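Local atomic coordinates of cellobiose 2-epimerase (Caldibacillus thermoamylovorans, PDB entry 5ZHB), a protein that probably interconverts cellobiose and its C2 epimer, glucosyl-mannose, by epimerisation at the reducing-end sugar. Residues A[123-128]-A[197-202]; A[195-198]-A[204-207]. All coordinates share one frame; numbering follows the deposited sequence.

Contact 1 of 2, residues A[123-128]-A[197-202]; sequences EYYRVT and YRVWED
At the C-terminal ends of two neighbouring helices of the (alpha/alpha)6 barrel characteristic of this epimerase family, 111-128 and 183-199, Tyr-125 and Arg-126 meet Arg-198 and Val-199. The contact lies near the surface, with the backbones closest at Arg-126 and Val-199. Val-199 is its apolar centre: both methyls reach the Tyr-125 ring, CG1 obliquely at 3.7 Å from CD2 and CG2 at the ring edge, and CG2 also comes to 3.4 Å from Arg-126 CG, a tight fit. A nearly eclipsed chi1, 127°, places both methyls against this pair of neighbours. Leu-134 of helix 131-145 also touches both Tyr-125 and Val-199. Arg-126 is bent at chi3 (69°), which swings its guanidinium back to its own helix, where NH1 forms a salt bridge of 3.0 Å to Glu-123 OE1 on the syn side of the carboxylate. One face of that guanidinium receives the aliphatic part of Arg-198, with CD 3.8 Å from Arg-126 NH1. The like charges of the two arginines are probably balanced by Glu-123 on one side and Asp-257 on the other; Asn-195 is a further partner of Arg-198. Their guanidinium planes are only 14° apart, with Arg-126 NH1 4.2 Å from Arg-198 NE.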
loop_
_atom_site.group_PDB
_atom_site.type_symbol
_atom_site.label_atom_id
_atom_site.label_comp_id
_atom_site.label_asym_id
_atom_site.label_seq_id
_atom_site.Cartn_x
_atom_site.Cartn_y
_atom_site.Cartn_z
ATOM N N GLU A 123 4.781 -11.014 6.124
ATOM C CA GLU A 123 6.009 -10.306 6.434
ATOM C C GLU A 123 6.471 -10.631 7.862
ATOM O O GLU A 123 7.662 -10.837 8.120
ATOM C CB GLU A 123 5.825 -8.803 6.267
ATOM C CG GLU A 123 7.128 -8.007 6.255
ATOM C CD GLU A 123 8.018 -8.281 5.043
ATOM O OE1 GLU A 123 7.596 -8.884 4.030
ATOM O OE2 GLU A 123 9.188 -7.888 5.166
ATOM N N TYR A 124 5.526 -10.694 8.802
ATOM C CA TYR A 124 5.860 -11.020 10.175
ATOM C C TYR A 124 6.398 -12.448 10.217
ATOM O O TYR A 124 7.360 -12.738 10.927
ATOM C CB TYR A 124 4.611 -10.813 11.033
ATOM C CG TYR A 124 4.836 -11.066 12.517
ATOM C CD1 TYR A 124 5.575 -10.187 13.277
ATOM C CD2 TYR A 124 4.219 -12.136 13.161
ATOM C CE1 TYR A 124 5.737 -10.385 14.637
ATOM C CE2 TYR A 124 4.389 -12.353 14.514
ATOM C CZ TYR A 124 5.156 -11.479 15.252
ATOM O OH TYR A 124 5.333 -11.645 16.607
ATOM N N TYR A 125 5.805 -13.327 9.404
ATOM C CA TYR A 125 6.268 -14.702 9.362
ATOM C C TYR A 125 7.715 -14.739 8.861
ATOM O O TYR A 125 8.532 -15.491 9.373
ATOM C CB TYR A 125 5.320 -15.542 8.516
ATOM C CG TYR A 125 5.747 -17.000 8.453
ATOM C CD1 TYR A 125 5.462 -17.879 9.496
ATOM C CD2 TYR A 125 6.485 -17.473 7.377
ATOM C CE1 TYR A 125 5.853 -19.212 9.435
ATOM C CE2 TYR A 125 6.901 -18.791 7.318
ATOM C CZ TYR A 125 6.569 -19.665 8.337
ATOM O OH TYR A 125 6.968 -20.961 8.216
ATOM N N ARG A 126 8.058 -13.885 7.891
ATOM C CA ARG A 126 9.414 -13.880 7.358
ATOM C C ARG A 126 10.433 -13.699 8.483
ATOM O O ARG A 126 11.514 -14.274 8.415
ATOM C CB ARG A 126 9.630 -12.827 6.261
ATOM C CG ARG A 126 8.781 -13.137 5.037
ATOM C CD ARG A 126 8.813 -12.076 3.966
ATOM N NE ARG A 126 10.126 -12.013 3.321
ATOM C CZ ARG A 126 10.529 -11.052 2.513
ATOM N NH1 ARG A 126 9.760 -10.005 2.262
ATOM N NH2 ARG A 126 11.737 -11.116 1.984
ATOM N N VAL A 127 10.122 -12.888 9.491
ATOM C CA VAL A 127 11.105 -12.567 10.514
ATOM C C VAL A 127 10.891 -13.353 11.812
ATOM O O VAL A 127 11.700 -13.173 12.718
ATOM C CB VAL A 127 11.185 -11.056 10.810
ATOM C CG1 VAL A 127 11.542 -10.275 9.548
ATOM C CG2 VAL A 127 9.918 -10.484 11.445
ATOM N N THR A 128 9.809 -14.144 11.950
ATOM C CA THR A 128 9.556 -14.841 13.213
ATOM C C THR A 128 9.457 -16.353 13.038
ATOM O O THR A 128 9.826 -17.079 13.958
ATOM C CB THR A 128 8.287 -14.381 13.930
ATOM O OG1 THR A 128 7.241 -14.620 12.993
ATOM C CG2 THR A 128 8.387 -12.958 14.441
ATOM N N TYR A 197 3.606 -15.962 -1.477
ATOM C CA TYR A 197 4.333 -16.937 -2.281
ATOM C C TYR A 197 5.805 -16.978 -1.865
ATOM O O TYR A 197 6.434 -18.031 -1.936
ATOM C CB TYR A 197 4.131 -16.625 -3.764
ATOM C CG TYR A 197 4.673 -17.733 -4.648
ATOM C CD1 TYR A 197 3.911 -18.859 -4.933
ATOM C CD2 TYR A 197 5.992 -17.700 -5.093
ATOM C CE1 TYR A 197 4.427 -19.897 -5.695
ATOM C CE2 TYR A 197 6.507 -18.710 -5.889
ATOM C CZ TYR A 197 5.724 -19.813 -6.177
ATOM O OH TYR A 197 6.258 -20.803 -6.935
ATOM N N ARG A 198 6.358 -15.848 -1.399
ATOM C CA ARG A 198 7.703 -15.828 -0.847
ATOM C C ARG A 198 7.821 -16.805 0.317
ATOM O O ARG A 198 8.896 -17.299 0.600
ATOM C CB ARG A 198 8.133 -14.445 -0.337
ATOM C CG ARG A 198 8.321 -13.390 -1.420
ATOM C CD ARG A 198 8.804 -12.086 -0.795
ATOM N NE ARG A 198 9.249 -11.095 -1.785
ATOM C CZ ARG A 198 8.539 -10.075 -2.276
ATOM N NH1 ARG A 198 7.369 -9.704 -1.751
ATOM N NH2 ARG A 198 9.022 -9.444 -3.325
ATOM N N VAL A 199 6.730 -17.045 1.036
ATOM C CA VAL A 199 6.814 -17.770 2.295
ATOM C C VAL A 199 6.174 -19.157 2.198
ATOM O O VAL A 199 6.352 -19.976 3.086
ATOM C CB VAL A 199 6.124 -16.758 3.231
ATOM C CG1 VAL A 199 4.970 -17.302 4.054
ATOM C CG2 VAL A 199 7.143 -15.980 4.031
ATOM N N TRP A 200 5.455 -19.400 1.099
ATOM C CA TRP A 200 4.632 -20.577 0.875
ATOM C C TRP A 200 4.511 -20.753 -0.632
ATOM O O TRP A 200 3.651 -20.147 -1.267
ATOM C CB TRP A 200 3.248 -20.430 1.527
ATOM C CG TRP A 200 2.335 -21.630 1.415
ATOM C CD1 TRP A 200 2.622 -22.923 1.760
ATOM C CD2 TRP A 200 0.970 -21.633 0.935
ATOM N NE1 TRP A 200 1.536 -23.725 1.524
ATOM C CE2 TRP A 200 0.511 -22.969 1.014
ATOM C CE3 TRP A 200 0.096 -20.647 0.450
ATOM C CZ2 TRP A 200 -0.776 -23.335 0.629
ATOM C CZ3 TRP A 200 -1.178 -21.011 0.067
ATOM C CH2 TRP A 200 -1.607 -22.340 0.159
ATOM N N GLU A 201 5.419 -21.549 -1.214
ATOM C CA GLU A 201 5.506 -21.656 -2.664
ATOM C C GLU A 201 4.487 -22.665 -3.181
ATOM O O GLU A 201 4.859 -23.707 -3.705
ATOM C CB GLU A 201 6.928 -22.038 -3.086
ATOM C CG GLU A 201 7.966 -21.006 -2.654
ATOM C CD GLU A 201 9.334 -21.152 -3.290
ATOM O OE1 GLU A 201 9.443 -21.960 -4.236
ATOM O OE2 GLU A 201 10.282 -20.471 -2.838
ATOM N N ASP A 202 3.204 -22.312 -3.084
ATOM C CA ASP A 202 2.109 -23.154 -3.524
ATOM C C ASP A 202 1.827 -22.944 -5.009
ATOM O O ASP A 202 1.669 -21.816 -5.475
ATOM C CB ASP A 202 0.846 -22.812 -2.749
ATOM C CG ASP A 202 -0.367 -23.616 -3.164
ATOM O OD1 ASP A 202 -0.359 -24.802 -2.843
ATOM O OD2 ASP A 202 -1.253 -23.061 -3.857
#

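Contact 2 of 2, residues A[195-198]-A[204-207]; sequences NLYR and QLKG
Tyr-197 and Leu-205 bring helices 183-199 and 203-220 closest together within these segments, their CA atoms 6.9 Å apart. Leu-205 points its CD2 methyl at the other helix, where it lies 3.6 Å from Leu-196 CG and equally near the backbone N of Tyr-197. The same methyl is at the edge of the Tyr-197 ring, near its plane. With CG anti to the backbone N (chi1 -171°), the phenol lies alongside the first turn of helix 203-220, where CE1 is 3.7 Å from Lys-206 CB and OH is 3.7 Å from Lys-206 CD. The extended lysine chain thus runs past the phenol before its amine turns from the helix. This is a helical hairpin of the (alpha/alpha)6 barrel, closed by a short connection in which Asp-202 caps the N-terminus of the second helix through Leu-205 N. Replacing Tyr-197 by alanine would take away the ring, which would probably leave the Lys-206 methylenes without their aromatic neighbour and a gap beside Leu-205. Elsewhere on helix 183-199, Arg-198 NH1 donates to Asn-195 OD1 at 2.9 Å, the donor tilted 15° from the carbonyl plane, and Tyr-141 of helix 131-145 touches both Leu-196 and Leu-205.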
loop_
_atom_site.group_PDB
_atom_site.type_symbol
_atom_site.label_atom_id
_atom_site.label_comp_id
_atom_site.label_asym_id
_atom_site.label_seq_id
_atom_site.Cartn_x
_atom_site.Cartn_y
_atom_site.Cartn_z
ATOM N N ASN A 195 3.784 -11.701 -1.510
ATOM C CA ASN A 195 4.476 -11.899 -0.241
ATOM C C ASN A 195 4.187 -13.291 0.325
ATOM O O ASN A 195 5.068 -13.907 0.966
ATOM C CB ASN A 195 4.173 -10.750 0.722
ATOM C CG ASN A 195 5.370 -10.327 1.531
ATOM O OD1 ASN A 195 6.481 -10.179 0.992
ATOM N ND2 ASN A 195 5.182 -10.129 2.833
ATOM N N LEU A 196 2.969 -13.781 0.080
ATOM C CA LEU A 196 2.563 -15.097 0.554
ATOM C C LEU A 196 3.410 -16.150 -0.165
ATOM O O LEU A 196 3.916 -17.085 0.460
ATOM C CB LEU A 196 1.064 -15.308 0.354
ATOM C CG LEU A 196 0.486 -16.654 0.824
ATOM C CD1 LEU A 196 0.782 -16.973 2.287
ATOM C CD2 LEU A 196 -1.004 -16.705 0.593
ATOM N N TYR A 197 3.606 -15.962 -1.477
ATOM C CA TYR A 197 4.333 -16.937 -2.281
ATOM C C TYR A 197 5.805 -16.978 -1.865
ATOM O O TYR A 197 6.434 -18.031 -1.936
ATOM C CB TYR A 197 4.131 -16.625 -3.764
ATOM C CG TYR A 197 4.673 -17.733 -4.648
ATOM C CD1 TYR A 197 3.911 -18.859 -4.933
ATOM C CD2 TYR A 197 5.992 -17.700 -5.093
ATOM C CE1 TYR A 197 4.427 -19.897 -5.695
ATOM C CE2 TYR A 197 6.507 -18.710 -5.889
ATOM C CZ TYR A 197 5.724 -19.813 -6.177
ATOM O OH TYR A 197 6.258 -20.803 -6.935
ATOM N N ARG A 198 6.358 -15.848 -1.399
ATOM C CA ARG A 198 7.703 -15.828 -0.847
ATOM C C ARG A 198 7.821 -16.805 0.317
ATOM O O ARG A 198 8.896 -17.299 0.600
ATOM C CB ARG A 198 8.133 -14.445 -0.337
ATOM C CG ARG A 198 8.321 -13.390 -1.420
ATOM C CD ARG A 198 8.804 -12.086 -0.795
ATOM N NE ARG A 198 9.249 -11.095 -1.785
ATOM C CZ ARG A 198 8.539 -10.075 -2.276
ATOM N NH1 ARG A 198 7.369 -9.704 -1.751
ATOM N NH2 ARG A 198 9.022 -9.444 -3.325
ATOM N N GLN A 204 -0.888 -23.613 -6.794
ATOM C CA GLN A 204 -2.165 -22.968 -7.059
ATOM C C GLN A 204 -2.072 -21.443 -6.843
ATOM O O GLN A 204 -2.601 -20.671 -7.651
ATOM C CB GLN A 204 -3.287 -23.610 -6.246
ATOM C CG GLN A 204 -4.642 -22.975 -6.526
ATOM C CD GLN A 204 -5.806 -23.804 -6.019
ATOM O OE1 GLN A 204 -5.846 -25.031 -6.176
ATOM N NE2 GLN A 204 -6.780 -23.131 -5.418
ATOM N N LEU A 205 -1.427 -21.012 -5.755
ATOM C CA LEU A 205 -1.221 -19.591 -5.466
ATOM C C LEU A 205 -0.486 -18.940 -6.646
ATOM O O LEU A 205 -0.944 -17.928 -7.201
ATOM C CB LEU A 205 -0.446 -19.463 -4.154
ATOM C CG LEU A 205 0.083 -18.067 -3.786
ATOM C CD1 LEU A 205 -1.043 -17.031 -3.745
ATOM C CD2 LEU A 205 0.823 -18.064 -2.493
ATOM N N LYS A 206 0.609 -19.592 -7.081
ATOM C CA LYS A 206 1.341 -19.148 -8.261
ATOM C C LYS A 206 0.382 -18.837 -9.406
ATOM O O LYS A 206 0.501 -17.804 -10.074
ATOM C CB LYS A 206 2.377 -20.187 -8.707
ATOM C CG LYS A 206 3.452 -19.634 -9.629
ATOM C CD LYS A 206 4.386 -20.712 -10.164
ATOM C CE LYS A 206 5.370 -20.185 -11.139
ATOM N NZ LYS A 206 6.412 -21.185 -11.383
ATOM N N GLY A 207 -0.596 -19.727 -9.626
ATOM C CA GLY A 207 -1.540 -19.526 -10.700
ATOM C C GLY A 207 -2.481 -18.361 -10.434
ATOM O O GLY A 207 -2.960 -17.742 -11.381
#

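Contacts 1 and 2 use different sides of the last turns of helix 183-199: one joins it to helix 111-128, the other to helix 203-220, and their centres are about 10 Å apart. Tyr-197 and Arg-198 belong to both, the tyrosine working in contact 2 and the arginine in contact 1. A polar bridge links them where Asn-195 ND2 approaches Glu-123 OE1 at 3.0 Å, a probable hydrogen bond, giving that carboxylate oxygen a second partner beside Arg-126. On the loop side, Trp-200 O packs 3.7 Å from Leu-205 CD2. Both contacts are centred about 18 Å from the centre of the chain and join neighbouring helices of the barrel.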